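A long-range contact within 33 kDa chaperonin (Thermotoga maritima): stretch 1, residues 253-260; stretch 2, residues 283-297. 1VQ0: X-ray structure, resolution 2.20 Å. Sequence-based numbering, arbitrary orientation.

Stretch 1, residues 253-260: ALLVLDKK
Stretch 2, residues 283-297: VFSEEELEELLKFKV

Two pieces of one chain, at least 30 residues apart in sequence wherever they touch, bury 496 Å² between them. Stretch 1 brings in the last part of a helix and leaves it for a loop or turn ahead of a new helix at Lys 259. Stretch 2 starts as strand at Val 283 and Phe 284, then runs as a helix from Glu 286 onward. Two pairs set the register: Leu 255 CA lies 6.7 Å from Leu 292 CA, and Lys 259 CA lies 6.8 Å from Leu 293 CA.

The contact begins at Leu 254, helical at phi/psi -77/-30, with its CA-to-CB bond toward stretch 2 and an mt rotamer. Leu 254 CD1 sits over one face of the Phe 284 ring, 3.8 Å from the ring centroid and 22° off the normal, a CH-pi contact whose closest pair is Leu 254 CD1 to Phe 284 CD1 at 3.6 Å. The ring is presented by extended backbone (-123/133) with chi1 -73° and chi2 85°. Leu 254 CB also packs on Leu 292 CD1 at 4.1 Å, so this one residue touches both the strand and the helix of stretch 2. The CA-to-CB bond of Leu 292, also mt, points toward stretch 1.

Leu 255 (-66/-26) has the largest covered area, 106 Å². Its CB leaves sideways, but chi1 -88° and chi2 -178° bring the end of the side chain nearer. Leu 255 CD2 lies 4.0 Å from Leu 292 CD2 and 3.8 Å from Phe 295 CD2, at the edge of that ring, near its plane; Phe 295 has chi1 -171° and chi2 76°. Leu 255 CD2 also lies 4.0 Å from Lys 296 CD, packing against the aliphatic part of the lysine.

Polar chemistry enters with the backbone of the same residue. The CA-to-CB bond of Lys 296 points toward stretch 1, and chi1 to chi4 at -62°, -73°, -73° and 167° (mmmt) carry its ammonium to two backbone carbonyls. At the first, Lys 296 NZ donates to Leu 255 O at 2.7 Å.

The CA-to-CB bond of Val 256 (-78/-13) points away. Leu 257, mt and held by Leu 257 N to Leu 254 O at 3.2 Å, changes to -76/152 and offers the second carbonyl: Lys 296 NZ donates to Leu 257 O at 3.1 Å. One charged group thus satisfies two acceptors across the bend, while its CD and CE pack on carbon atoms of Leu 255 and Lys 259.

Asp 258 follows at -55/146, at the N-cap position but without a side-chain capping bond. Lys 259 returns to helix (-47/-44). Lys 259 O meets Leu 293 CD2 at 3.7 Å, and Lys 259 CG, with chi1 -61°, lies 4.1 Å from Lys 296 CE; the side chain is not modelled beyond CG.

The partner helix has its own start: Glu 288 N donates to Ser 285 OG at 3.3 Å, a capping bond, and Ser 285 N donates to Glu 288 OE1 at 2.8 Å. The rule to read here is leucine against ring and leucine, then one lysine tying down the turn.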

ATOM      1  N   ALA A 253       1.950  23.637 -13.879  1.00 45.36           N
ATOM      2  CA  ALA A 253       2.543  22.386 -14.350  1.00 45.93           C
ATOM      3  C   ALA A 253       3.751  22.704 -15.237  1.00 46.40           C
ATOM      4  O   ALA A 253       4.747  22.004 -15.214  1.00 47.11           O
ATOM      5  CB  ALA A 253       1.502  21.513 -15.097  1.00 46.26           C
ATOM      6  N   LEU A 254       3.669  23.773 -16.015  1.00 46.46           N
ATOM      7  CA  LEU A 254       4.784  24.132 -16.874  1.00 46.35           C
ATOM      8  C   LEU A 254       5.910  24.791 -16.115  1.00 46.99           C
ATOM      9  O   LEU A 254       7.065  24.686 -16.516  1.00 47.07           O
ATOM     10  CB  LEU A 254       4.320  25.073 -17.980  1.00 46.47           C
ATOM     11  CG  LEU A 254       3.370  24.497 -19.028  1.00 46.00           C
ATOM     12  CD1 LEU A 254       2.911  25.632 -19.940  1.00 47.04           C
ATOM     13  CD2 LEU A 254       3.975  23.335 -19.849  1.00 42.86           C
ATOM     14  N   LEU A 255       5.577  25.489 -15.034  1.00 48.04           N
ATOM     15  CA  LEU A 255       6.583  26.154 -14.198  1.00 48.89           C
ATOM     16  C   LEU A 255       7.545  25.194 -13.458  1.00 49.57           C
ATOM     17  O   LEU A 255       8.690  25.562 -13.155  1.00 49.38           O
ATOM     18  CB  LEU A 255       5.910  27.093 -13.189  1.00 49.03           C
ATOM     19  CG  LEU A 255       5.656  28.525 -13.669  1.00 50.15           C
ATOM     20  CD1 LEU A 255       5.022  29.360 -12.540  1.00 50.46           C
ATOM     21  CD2 LEU A 255       6.938  29.225 -14.186  1.00 49.62           C
ATOM     22  N   VAL A 256       7.071  23.977 -13.201  1.00 50.53           N
ATOM     23  CA  VAL A 256       7.863  22.921 -12.579  1.00 51.47           C
ATOM     24  C   VAL A 256       8.828  22.238 -13.557  1.00 51.57           C
ATOM     25  O   VAL A 256       9.707  21.481 -13.131  1.00 51.62           O
ATOM     26  CB  VAL A 256       6.964  21.826 -11.927  1.00 52.02           C
ATOM     27  CG1 VAL A 256       6.031  22.440 -10.859  1.00 53.67           C
ATOM     28  CG2 VAL A 256       6.173  21.051 -12.962  1.00 51.54           C
ATOM     29  N   LEU A 257       8.655  22.480 -14.857  1.00 51.56           N
ATOM     30  CA  LEU A 257       9.530  21.893 -15.860  1.00 51.54           C
ATOM     31  C   LEU A 257      10.866  22.615 -15.901  1.00 52.39           C
ATOM     32  O   LEU A 257      10.951  23.804 -15.592  1.00 52.41           O
ATOM     33  CB  LEU A 257       8.907  21.969 -17.247  1.00 51.19           C
ATOM     34  CG  LEU A 257       7.561  21.296 -17.489  1.00 50.72           C
ATOM     35  CD1 LEU A 257       7.106  21.643 -18.915  1.00 50.38           C
ATOM     36  CD2 LEU A 257       7.606  19.772 -17.272  1.00 49.32           C
ATOM     37  N   ASP A 258      11.907  21.889 -16.296  1.00 53.29           N
ATOM     38  CA  ASP A 258      13.228  22.486 -16.514  1.00 54.11           C
ATOM     39  C   ASP A 258      13.159  23.640 -17.495  1.00 54.06           C
ATOM     40  O   ASP A 258      12.357  23.622 -18.413  1.00 54.33           O
ATOM     41  CB  ASP A 258      14.215  21.450 -17.051  1.00 54.36           C
ATOM     42  CG  ASP A 258      14.654  20.475 -15.999  1.00 55.41           C
ATOM     43  OD1 ASP A 258      13.899  20.289 -15.014  1.00 56.75           O
ATOM     44  OD2 ASP A 258      15.731  19.849 -16.084  1.00 56.07           O
ATOM     45  N   LYS A 259      14.006  24.637 -17.277  1.00 54.46           N
ATOM     46  CA  LYS A 259      14.150  25.781 -18.183  1.00 54.56           C
ATOM     47  C   LYS A 259      14.269  25.311 -19.643  1.00 55.50           C
ATOM     48  O   LYS A 259      13.638  25.883 -20.533  1.00 55.47           O
ATOM     49  CB  LYS A 259      15.395  26.626 -17.805  1.00 54.26           C
ATOM     50  CG  LYS A 259      15.384  27.239 -16.386  1.00 50.90           C
ATOM     51  N   LYS A 260      15.073  24.265 -19.859  1.00 56.21           N
ATOM     52  CA  LYS A 260      15.355  23.709 -21.194  1.00 56.34           C
ATOM     53  C   LYS A 260      14.124  23.195 -21.938  1.00 56.31           C
ATOM     54  O   LYS A 260      14.004  23.405 -23.150  1.00 56.13           O
ATOM     55  CB  LYS A 260      16.375  22.569 -21.089  1.00 56.37           C
ATOM     56  N   VAL A 283      -3.286  25.298 -24.168  1.00 36.72           N
ATOM     57  CA  VAL A 283      -2.298  25.749 -25.158  1.00 35.45           C
ATOM     58  C   VAL A 283      -1.774  27.113 -24.742  1.00 36.72           C
ATOM     59  O   VAL A 283      -2.533  28.000 -24.395  1.00 35.90           O
ATOM     60  CB  VAL A 283      -2.910  25.822 -26.590  1.00 35.45           C
ATOM     61  CG1 VAL A 283      -1.899  26.340 -27.633  1.00 35.91           C
ATOM     62  CG2 VAL A 283      -3.451  24.470 -27.040  1.00 32.74           C
ATOM     63  N   PHE A 284      -0.456  27.261 -24.809  1.00 38.27           N
ATOM     64  CA  PHE A 284       0.266  28.456 -24.347  1.00 38.45           C
ATOM     65  C   PHE A 284       1.097  29.041 -25.484  1.00 39.15           C
ATOM     66  O   PHE A 284       1.814  28.313 -26.182  1.00 39.94           O
ATOM     67  CB  PHE A 284       1.176  28.107 -23.152  1.00 37.61           C
ATOM     68  CG  PHE A 284       0.430  27.871 -21.876  1.00 39.13           C
ATOM     69  CD1 PHE A 284      -0.098  26.617 -21.588  1.00 40.51           C
ATOM     70  CD2 PHE A 284       0.247  28.893 -20.968  1.00 39.84           C
ATOM     71  CE1 PHE A 284      -0.803  26.397 -20.431  1.00 41.69           C
ATOM     72  CE2 PHE A 284      -0.448  28.677 -19.785  1.00 39.31           C
ATOM     73  CZ  PHE A 284      -0.974  27.431 -19.515  1.00 41.15           C
ATOM     74  N   SER A 285       1.007  30.354 -25.671  1.00 39.53           N
ATOM     75  CA  SER A 285       1.711  31.007 -26.778  1.00 39.66           C
ATOM     76  C   SER A 285       3.196  31.202 -26.477  1.00 40.40           C
ATOM     77  O   SER A 285       3.660  30.922 -25.359  1.00 38.99           O
ATOM     78  CB  SER A 285       1.069  32.356 -27.126  1.00 39.59           C
ATOM     79  OG  SER A 285       1.335  33.317 -26.116  1.00 40.20           O
ATOM     80  N   GLU A 286       3.928  31.668 -27.500  1.00 41.09           N
ATOM     81  CA  GLU A 286       5.336  31.997 -27.363  1.00 42.37           C
ATOM     82  C   GLU A 286       5.525  33.049 -26.282  1.00 43.02           C
ATOM     83  O   GLU A 286       6.396  32.921 -25.444  1.00 43.41           O
ATOM     84  CB  GLU A 286       5.921  32.512 -28.692  1.00 43.02           C
ATOM     85  CG  GLU A 286       6.879  31.539 -29.370  1.00 44.64           C
ATOM     86  CD  GLU A 286       7.501  32.096 -30.637  1.00 45.99           C
ATOM     87  OE1 GLU A 286       6.773  32.265 -31.642  1.00 48.65           O
ATOM     88  OE2 GLU A 286       8.716  32.366 -30.623  1.00 44.37           O
ATOM     89  N   GLU A 287       4.705  34.090 -26.307  1.00 44.11           N
ATOM     90  CA  GLU A 287       4.804  35.167 -25.326  1.00 44.84           C
ATOM     91  C   GLU A 287       4.569  34.639 -23.911  1.00 45.04           C
ATOM     92  O   GLU A 287       5.304  35.001 -22.997  1.00 44.96           O
ATOM     93  CB  GLU A 287       3.823  36.307 -25.649  1.00 45.07           C
ATOM     94  N   GLU A 288       3.559  33.781 -23.741  1.00 45.20           N
ATOM     95  CA  GLU A 288       3.251  33.198 -22.426  1.00 45.25           C
ATOM     96  C   GLU A 288       4.416  32.349 -21.922  1.00 44.86           C
ATOM     97  O   GLU A 288       4.698  32.338 -20.730  1.00 44.36           O
ATOM     98  CB  GLU A 288       1.965  32.367 -22.461  1.00 45.26           C
ATOM     99  CG  GLU A 288       0.685  33.188 -22.574  1.00 47.31           C
ATOM    100  CD  GLU A 288      -0.536  32.316 -22.787  1.00 47.17           C
ATOM    101  OE1 GLU A 288      -0.608  31.601 -23.801  1.00 46.80           O
ATOM    102  OE2 GLU A 288      -1.410  32.329 -21.921  1.00 51.64           O
ATOM    103  N   LEU A 289       5.081  31.645 -22.837  1.00 44.95           N
ATOM    104  CA  LEU A 289       6.278  30.846 -22.499  1.00 45.24           C
ATOM    105  C   LEU A 289       7.480  31.746 -22.167  1.00 45.28           C
ATOM    106  O   LEU A 289       8.254  31.455 -21.255  1.00 44.82           O
ATOM    107  CB  LEU A 289       6.650  29.876 -23.639  1.00 45.22           C
ATOM    108  CG  LEU A 289       5.662  28.741 -23.963  1.00 44.65           C
ATOM    109  CD1 LEU A 289       5.845  28.220 -25.382  1.00 42.22           C
ATOM    110  CD2 LEU A 289       5.740  27.601 -22.967  1.00 44.99           C
ATOM    111  N   GLU A 290       7.632  32.833 -22.907  1.00 46.01           N
ATOM    112  CA  GLU A 290       8.627  33.832 -22.561  1.00 46.69           C
ATOM    113  C   GLU A 290       8.355  34.329 -21.138  1.00 46.90           C
ATOM    114  O   GLU A 290       9.266  34.425 -20.328  1.00 46.68           O
ATOM    115  CB  GLU A 290       8.606  34.982 -23.568  1.00 47.04           C
ATOM    116  CG  GLU A 290       9.241  34.619 -24.904  1.00 48.96           C
ATOM    117  CD  GLU A 290       8.965  35.629 -26.018  1.00 51.05           C
ATOM    118  OE1 GLU A 290       8.114  36.548 -25.837  1.00 52.00           O
ATOM    119  OE2 GLU A 290       9.616  35.502 -27.089  1.00 52.28           O
ATOM    120  N   GLU A 291       7.090  34.604 -20.838  1.00 47.41           N
ATOM    121  CA  GLU A 291       6.687  35.108 -19.520  1.00 48.31           C
ATOM    122  C   GLU A 291       7.127  34.152 -18.418  1.00 48.30           C
ATOM    123  O   GLU A 291       7.737  34.567 -17.445  1.00 48.16           O
ATOM    124  CB  GLU A 291       5.162  35.313 -19.445  1.00 48.57           C
ATOM    125  CG  GLU A 291       4.679  36.724 -19.742  1.00 51.08           C
ATOM    126  CD  GLU A 291       3.226  36.758 -20.223  1.00 55.89           C
ATOM    127  OE1 GLU A 291       2.456  35.768 -19.996  1.00 55.57           O
ATOM    128  OE2 GLU A 291       2.853  37.788 -20.836  1.00 58.85           O
ATOM    129  N   LEU A 292       6.792  32.872 -18.580  1.00 48.70           N
ATOM    130  CA  LEU A 292       7.155  31.845 -17.601  1.00 48.82           C
ATOM    131  C   LEU A 292       8.688  31.704 -17.435  1.00 50.05           C
ATOM    132  O   LEU A 292       9.191  31.648 -16.306  1.00 48.95           O
ATOM    133  CB  LEU A 292       6.507  30.515 -17.975  1.00 48.36           C
ATOM    134  CG  LEU A 292       4.973  30.490 -18.053  1.00 45.29           C
ATOM    135  CD1 LEU A 292       4.491  29.098 -18.468  1.00 44.74           C
ATOM    136  CD2 LEU A 292       4.332  30.918 -16.734  1.00 41.19           C
ATOM    137  N   LEU A 293       9.410  31.703 -18.560  1.00 51.87           N
ATOM    138  CA  LEU A 293      10.887  31.685 -18.575  1.00 53.72           C
ATOM    139  C   LEU A 293      11.517  32.885 -17.846  1.00 55.11           C
ATOM    140  O   LEU A 293      12.409  32.718 -17.013  1.00 55.02           O
ATOM    141  CB  LEU A 293      11.404  31.682 -20.020  1.00 53.97           C
ATOM    142  CG  LEU A 293      11.333  30.393 -20.852  1.00 54.20           C
ATOM    143  CD1 LEU A 293      11.460  30.742 -22.346  1.00 52.58           C
ATOM    144  CD2 LEU A 293      12.419  29.393 -20.434  1.00 54.57           C
ATOM    145  N   LYS A 294      11.053  34.086 -18.188  1.00 56.80           N
ATOM    146  CA  LYS A 294      11.402  35.307 -17.459  1.00 58.27           C
ATOM    147  C   LYS A 294      11.200  35.082 -15.947  1.00 58.98           C
ATOM    148  O   LYS A 294      12.039  35.474 -15.133  1.00 58.86           O
ATOM    149  CB  LYS A 294      10.561  36.490 -17.978  1.00 58.59           C
ATOM    150  CG  LYS A 294      11.149  37.882 -17.716  1.00 60.26           C
ATOM    151  CD  LYS A 294      10.441  38.980 -18.533  1.00 61.97           C
ATOM    152  CE  LYS A 294       8.943  39.079 -18.193  1.00 63.98           C
ATOM    153  NZ  LYS A 294       8.190  39.980 -19.108  1.00 64.23           N
ATOM    154  N   PHE A 295      10.096  34.418 -15.593  1.00 59.94           N
ATOM    155  CA  PHE A 295       9.786  34.053 -14.200  1.00 60.88           C
ATOM    156  C   PHE A 295      10.639  32.886 -13.648  1.00 60.23           C
ATOM    157  O   PHE A 295      10.742  32.735 -12.436  1.00 60.56           O
ATOM    158  CB  PHE A 295       8.282  33.743 -14.041  1.00 61.48           C
ATOM    159  CG  PHE A 295       7.849  33.575 -12.608  1.00 65.04           C
ATOM    160  CD1 PHE A 295       7.697  34.678 -11.781  1.00 67.95           C
ATOM    161  CD2 PHE A 295       7.633  32.308 -12.074  1.00 68.42           C
ATOM    162  CE1 PHE A 295       7.315  34.523 -10.449  1.00 69.49           C
ATOM    163  CE2 PHE A 295       7.248  32.145 -10.742  1.00 70.08           C
ATOM    164  CZ  PHE A 295       7.085  33.257  -9.932  1.00 70.11           C
ATOM    165  N   LYS A 296      11.243  32.079 -14.524  1.00 59.49           N
ATOM    166  CA  LYS A 296      12.167  31.012 -14.098  1.00 58.95           C
ATOM    167  C   LYS A 296      13.503  31.568 -13.590  1.00 58.87           C
ATOM    168  O   LYS A 296      14.053  31.067 -12.601  1.00 58.72           O
ATOM    169  CB  LYS A 296      12.449  30.033 -15.241  1.00 58.85           C
ATOM    170  CG  LYS A 296      11.209  29.272 -15.762  1.00 58.74           C
ATOM    171  CD  LYS A 296      10.713  28.187 -14.805  1.00 56.70           C
ATOM    172  CE  LYS A 296      11.624  26.974 -14.789  1.00 53.57           C
ATOM    173  NZ  LYS A 296      11.276  26.116 -13.629  1.00 52.87           N
ATOM    174  N   VAL A 297      14.025  32.581 -14.288  1.00 58.50           N
ATOM    175  CA  VAL A 297      15.291  33.232 -13.912  1.00 58.20           C
ATOM    176  C   VAL A 297      15.067  34.374 -12.903  1.00 58.21           C
ATOM    177  O   VAL A 297      16.018  34.882 -12.310  1.00 58.20           O
ATOM    178  CB  VAL A 297      16.045  33.761 -15.151  1.00 57.97           C
ATOM    179  CG1 VAL A 297      17.332  34.493 -14.749  1.00 55.89           C
ATOM    180  CG2 VAL A 297      16.380  32.619 -16.098  1.00 55.89           C
TER